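EAL domain protein (PDB 6IJ2) degrades the cyclic dinucleotides c-di-GMP and cGAMP as a standalone EAL-domain phosphodiesterase, held here with the linear product 5'-pGpG. Local coordinates at residues A[58-63]-A[69-74]. The protein carries 1 engineered substitution. Numbering follows the deposited sequence.
Sequences SVISRV and YLFDQM. With nucleotides of chain B.
F71 of helix 68-85 meets V59, I60 and V63 chiefly through its ring. From CB, which points toward segment 58-63, chi1 of 170° sets CG anti to the backbone N and places one ring face against V63. F71 CG lies 3.6 Å from V63 CG2, and that methyl stands over the whole ring: it is 3.5 Å from the F71 centroid and 9° off the normal, a nearly ideal CH-pi contact. F71 CD1 and CE2 lie against the same methyl, while F71 CD2 also touches the other branch, V63 CG1, at 4.0 Å. Further out, F71 CE1 reaches V59 CG1 at 4.1 Å, and at the tip F71 CZ comes to 4.0 Å from I60 CG1; both approaches are oblique. The valine's placement follows from a type I turn, I60 to V63, closed by V63 N to I60 O at 2.8 Å. V48 of strand 41-49 touches F71, V59 and I60, and the ring of F26 meets that of F71. Beyond CG1 the I60 chain runs on to the nucleotide, its extended chi2 of 166° bringing I60 CD1 over the guanine face of G2 of chain B, 3.4 Å from C4. No hydrogen bond joins the two segments, so the evidence is for dispersion and the CH-pi term. One isoleucine thus packs against F71 and the product's base, an apolar link from helices 56-60 and 68-85 to the nucleotide pocket of the EAL barrel.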
ATOM      1  N   SER A  58      -2.187 -23.077  10.686  1.00 60.74           N
ATOM      2  CA  SER A  58      -3.004 -24.114  11.310  1.00 58.14           C
ATOM      3  C   SER A  58      -3.602 -23.624  12.622  1.00 55.96           C
ATOM      4  O   SER A  58      -4.759 -23.926  12.938  1.00 58.50           O
ATOM      5  CB  SER A  58      -2.170 -25.374  11.542  1.00 53.86           C
ATOM      6  OG  SER A  58      -2.995 -26.450  11.948  1.00 68.83           O
ATOM      7  N   VAL A  59      -2.834 -22.854  13.387  1.00 53.00           N
ATOM      8  CA  VAL A  59      -3.322 -22.308  14.648  1.00 51.79           C
ATOM      9  C   VAL A  59      -4.268 -21.140  14.397  1.00 49.63           C
ATOM     10  O   VAL A  59      -5.397 -21.112  14.897  1.00 51.64           O
ATOM     11  CB  VAL A  59      -2.136 -21.886  15.540  1.00 51.24           C
ATOM     12  CG1 VAL A  59      -2.628 -21.249  16.832  1.00 47.81           C
ATOM     13  CG2 VAL A  59      -1.221 -23.072  15.840  1.00 53.77           C
ATOM     14  N   ILE A  60      -3.810 -20.148  13.630  1.00 50.79           N
ATOM     15  CA  ILE A  60      -4.567 -18.912  13.485  1.00 50.15           C
ATOM     16  C   ILE A  60      -5.889 -19.158  12.763  1.00 51.39           C
ATOM     17  O   ILE A  60      -6.877 -18.457  13.015  1.00 53.16           O
ATOM     18  CB  ILE A  60      -3.689 -17.858  12.783  1.00 50.86           C
ATOM     19  CG1 ILE A  60      -2.582 -17.384  13.738  1.00 54.00           C
ATOM     20  CG2 ILE A  60      -4.525 -16.692  12.273  1.00 58.54           C
ATOM     21  CD1 ILE A  60      -1.473 -16.606  13.060  1.00 52.08           C
ATOM     22  N   SER A  61      -5.950 -20.174  11.895  1.00 51.87           N
ATOM     23  CA  SER A  61      -7.208 -20.517  11.233  1.00 55.40           C
ATOM     24  C   SER A  61      -8.313 -20.789  12.242  1.00 61.74           C
ATOM     25  O   SER A  61      -9.494 -20.585  11.942  1.00 61.76           O
ATOM     26  CB  SER A  61      -7.021 -21.741  10.335  1.00 59.81           C
ATOM     27  OG  SER A  61      -5.962 -21.538   9.416  1.00 69.30           O
ATOM     28  N   ARG A  62      -7.956 -21.203  13.438  1.00 57.22           N
ATOM     29  CA  ARG A  62      -8.946 -21.506  14.433  1.00 59.52           C
ATOM     30  C   ARG A  62      -9.470 -20.314  15.158  1.00 59.04           C
ATOM     31  O   ARG A  62     -10.407 -20.414  15.886  1.00 63.00           O
ATOM     32  CB  ARG A  62      -8.401 -22.503  15.421  1.00 59.51           C
ATOM     33  CG  ARG A  62      -7.718 -23.678  14.764  1.00 75.97           C
ATOM     34  CD  ARG A  62      -7.044 -24.607  15.751  1.00 82.75           C
ATOM     35  NE  ARG A  62      -6.290 -25.641  15.055  1.00 93.81           N
ATOM     36  CZ  ARG A  62      -6.674 -26.906  14.957  1.00 88.87           C
ATOM     37  NH1 ARG A  62      -7.793 -27.309  15.542  1.00 80.10           N
ATOM     38  NH2 ARG A  62      -5.933 -27.773  14.282  1.00 88.49           N
ATOM     39  N   VAL A  63      -8.842 -19.171  14.950  1.00 61.21           N
ATOM     40  CA  VAL A  63      -9.251 -17.936  15.608  1.00 61.58           C
ATOM     41  C   VAL A  63     -10.483 -17.376  14.905  1.00 64.93           C
ATOM     42  O   VAL A  63     -10.497 -17.213  13.680  1.00 63.66           O
ATOM     43  CB  VAL A  63      -8.098 -16.919  15.604  1.00 61.52           C
ATOM     44  CG1 VAL A  63      -8.485 -15.680  16.367  1.00 65.27           C
ATOM     45  CG2 VAL A  63      -6.839 -17.540  16.201  1.00 54.83           C
ATOM     46  N   TYR A  69      -9.818 -11.885  21.009  1.00 59.41           N
ATOM     47  CA  TYR A  69      -9.203 -11.130  22.096  1.00 63.54           C
ATOM     48  C   TYR A  69      -8.465 -12.052  23.056  1.00 55.62           C
ATOM     49  O   TYR A  69      -7.331 -11.763  23.453  1.00 53.69           O
ATOM     50  CB  TYR A  69     -10.262 -10.309  22.828  1.00 73.40           C
ATOM     51  CG  TYR A  69     -11.086  -9.447  21.901  1.00 86.97           C
ATOM     52  CD1 TYR A  69     -10.588  -8.243  21.417  1.00 90.80           C
ATOM     53  CD2 TYR A  69     -12.356  -9.841  21.499  1.00 94.85           C
ATOM     54  CE1 TYR A  69     -11.335  -7.455  20.564  1.00 92.53           C
ATOM     55  CE2 TYR A  69     -13.111  -9.058  20.647  1.00 99.09           C
ATOM     56  CZ  TYR A  69     -12.596  -7.865  20.183  1.00 97.54           C
ATOM     57  OH  TYR A  69     -13.347  -7.084  19.334  1.00100.25           O
ATOM     58  N   LEU A  70      -9.084 -13.176  23.426  1.00 54.61           N
ATOM     59  CA  LEU A  70      -8.412 -14.136  24.297  1.00 61.16           C
ATOM     60  C   LEU A  70      -7.176 -14.711  23.618  1.00 60.40           C
ATOM     61  O   LEU A  70      -6.143 -14.926  24.264  1.00 56.78           O
ATOM     62  CB  LEU A  70      -9.384 -15.253  24.685  1.00 61.43           C
ATOM     63  CG  LEU A  70      -9.268 -15.972  26.037  1.00 73.77           C
ATOM     64  CD1 LEU A  70     -10.433 -16.941  26.211  1.00 78.58           C
ATOM     65  CD2 LEU A  70      -7.945 -16.707  26.207  1.00 73.50           C
ATOM     66  N   PHE A  71      -7.265 -14.962  22.311  1.00 56.96           N
ATOM     67  CA  PHE A  71      -6.124 -15.498  21.577  1.00 49.24           C
ATOM     68  C   PHE A  71      -4.974 -14.498  21.537  1.00 49.00           C
ATOM     69  O   PHE A  71      -3.809 -14.868  21.735  1.00 46.83           O
ATOM     70  CB  PHE A  71      -6.564 -15.892  20.163  1.00 49.34           C
ATOM     71  CG  PHE A  71      -5.426 -16.222  19.257  1.00 49.73           C
ATOM     72  CD1 PHE A  71      -4.761 -17.429  19.379  1.00 47.37           C
ATOM     73  CD2 PHE A  71      -5.002 -15.317  18.300  1.00 46.75           C
ATOM     74  CE1 PHE A  71      -3.697 -17.732  18.560  1.00 45.16           C
ATOM     75  CE2 PHE A  71      -3.943 -15.615  17.481  1.00 46.54           C
ATOM     76  CZ  PHE A  71      -3.287 -16.829  17.613  1.00 43.28           C
ATOM     77  N   ASP A  72      -5.287 -13.224  21.294  1.00 46.53           N
ATOM     78  CA  ASP A  72      -4.262 -12.185  21.265  1.00 48.85           C
ATOM     79  C   ASP A  72      -3.529 -12.101  22.599  1.00 48.10           C
ATOM     80  O   ASP A  72      -2.293 -12.119  22.648  1.00 48.27           O
ATOM     81  CB  ASP A  72      -4.905 -10.845  20.915  1.00 47.49           C
ATOM     82  CG  ASP A  72      -3.888  -9.765  20.662  1.00 62.80           C
ATOM     83  OD1 ASP A  72      -3.065  -9.937  19.737  1.00 63.24           O
ATOM     84  OD2 ASP A  72      -3.914  -8.744  21.381  1.00 73.24           O
ATOM     85  N   GLN A  73      -4.279 -12.016  23.698  1.00 47.59           N
ATOM     86  CA  GLN A  73      -3.654 -11.951  25.016  1.00 55.10           C
ATOM     87  C   GLN A  73      -2.804 -13.187  25.289  1.00 56.94           C
ATOM     88  O   GLN A  73      -1.716 -13.084  25.864  1.00 54.23           O
ATOM     89  CB  GLN A  73      -4.727 -11.775  26.092  1.00 54.43           C
ATOM     90  CG  GLN A  73      -5.599 -10.554  25.864  1.00 62.91           C
ATOM     91  CD  GLN A  73      -6.417 -10.168  27.081  1.00 80.94           C
ATOM     92  OE1 GLN A  73      -6.356  -9.027  27.541  1.00 90.56           O
ATOM     93  NE2 GLN A  73      -7.196 -11.111  27.601  1.00 81.72           N
ATOM     94  N   MET A  74      -3.280 -14.364  24.870  1.00 53.46           N
ATOM     95  CA  MET A  74      -2.514 -15.591  25.068  1.00 58.26           C
ATOM     96  C   MET A  74      -1.199 -15.566  24.297  1.00 51.60           C
ATOM     97  O   MET A  74      -0.156 -15.965  24.829  1.00 45.28           O
ATOM     98  CB  MET A  74      -3.352 -16.803  24.660  1.00 73.82           C
ATOM     99  CG  MET A  74      -4.335 -17.261  25.723  1.00 95.74           C
ATOM    100  SD  MET A  74      -3.691 -18.614  26.726  1.00111.67           S
ATOM    101  CE  MET A  74      -3.973 -20.007  25.634  1.00118.86           C
TER
ATOM    102  P     G B   2       4.829 -18.048   9.781  1.00 48.41           P
ATOM    103  OP1   G B   2       5.592 -18.129  10.978  1.00 47.10           O
ATOM    104  OP2   G B   2       4.289 -19.233   9.201  1.00 50.86           O
ATOM    105  O5'   G B   2       3.637 -17.033   9.968  1.00 48.70           O
ATOM    106  C5'   G B   2       2.548 -16.975   9.056  1.00 50.75           C
ATOM    107  C4'   G B   2       1.686 -15.786   9.371  1.00 51.06           C
ATOM    108  O4'   G B   2       1.205 -15.893  10.726  1.00 51.26           O
ATOM    109  C3'   G B   2       2.377 -14.426   9.278  1.00 49.23           C
ATOM    110  O3'   G B   2       1.566 -13.457   8.641  1.00 50.68           O
ATOM    111  C2'   G B   2       2.542 -14.015  10.733  1.00 48.04           C
ATOM    112  O2'   G B   2       2.545 -12.636  10.984  1.00 47.48           O
ATOM    113  C1'   G B   2       1.313 -14.658  11.361  1.00 49.99           C
ATOM    114  N9    G B   2       1.531 -14.889  12.776  1.00 49.39           N
ATOM    115  C8    G B   2       2.484 -15.690  13.346  1.00 48.27           C
ATOM    116  N7    G B   2       2.482 -15.642  14.647  1.00 48.33           N
ATOM    117  C5    G B   2       1.485 -14.735  14.951  1.00 49.50           C
ATOM    118  C6    G B   2       1.019 -14.270  16.203  1.00 50.50           C
ATOM    119  O6    G B   2       1.422 -14.559  17.323  1.00 50.98           O
ATOM    120  N1    G B   2      -0.017 -13.364  16.059  1.00 52.14           N
ATOM    121  C2    G B   2      -0.533 -12.946  14.862  1.00 54.68           C
ATOM    122  N2    G B   2      -1.523 -12.057  14.929  1.00 58.08           N
ATOM    123  N3    G B   2      -0.120 -13.383  13.689  1.00 51.86           N
ATOM    124  C4    G B   2       0.884 -14.268  13.806  1.00 50.21           C
TER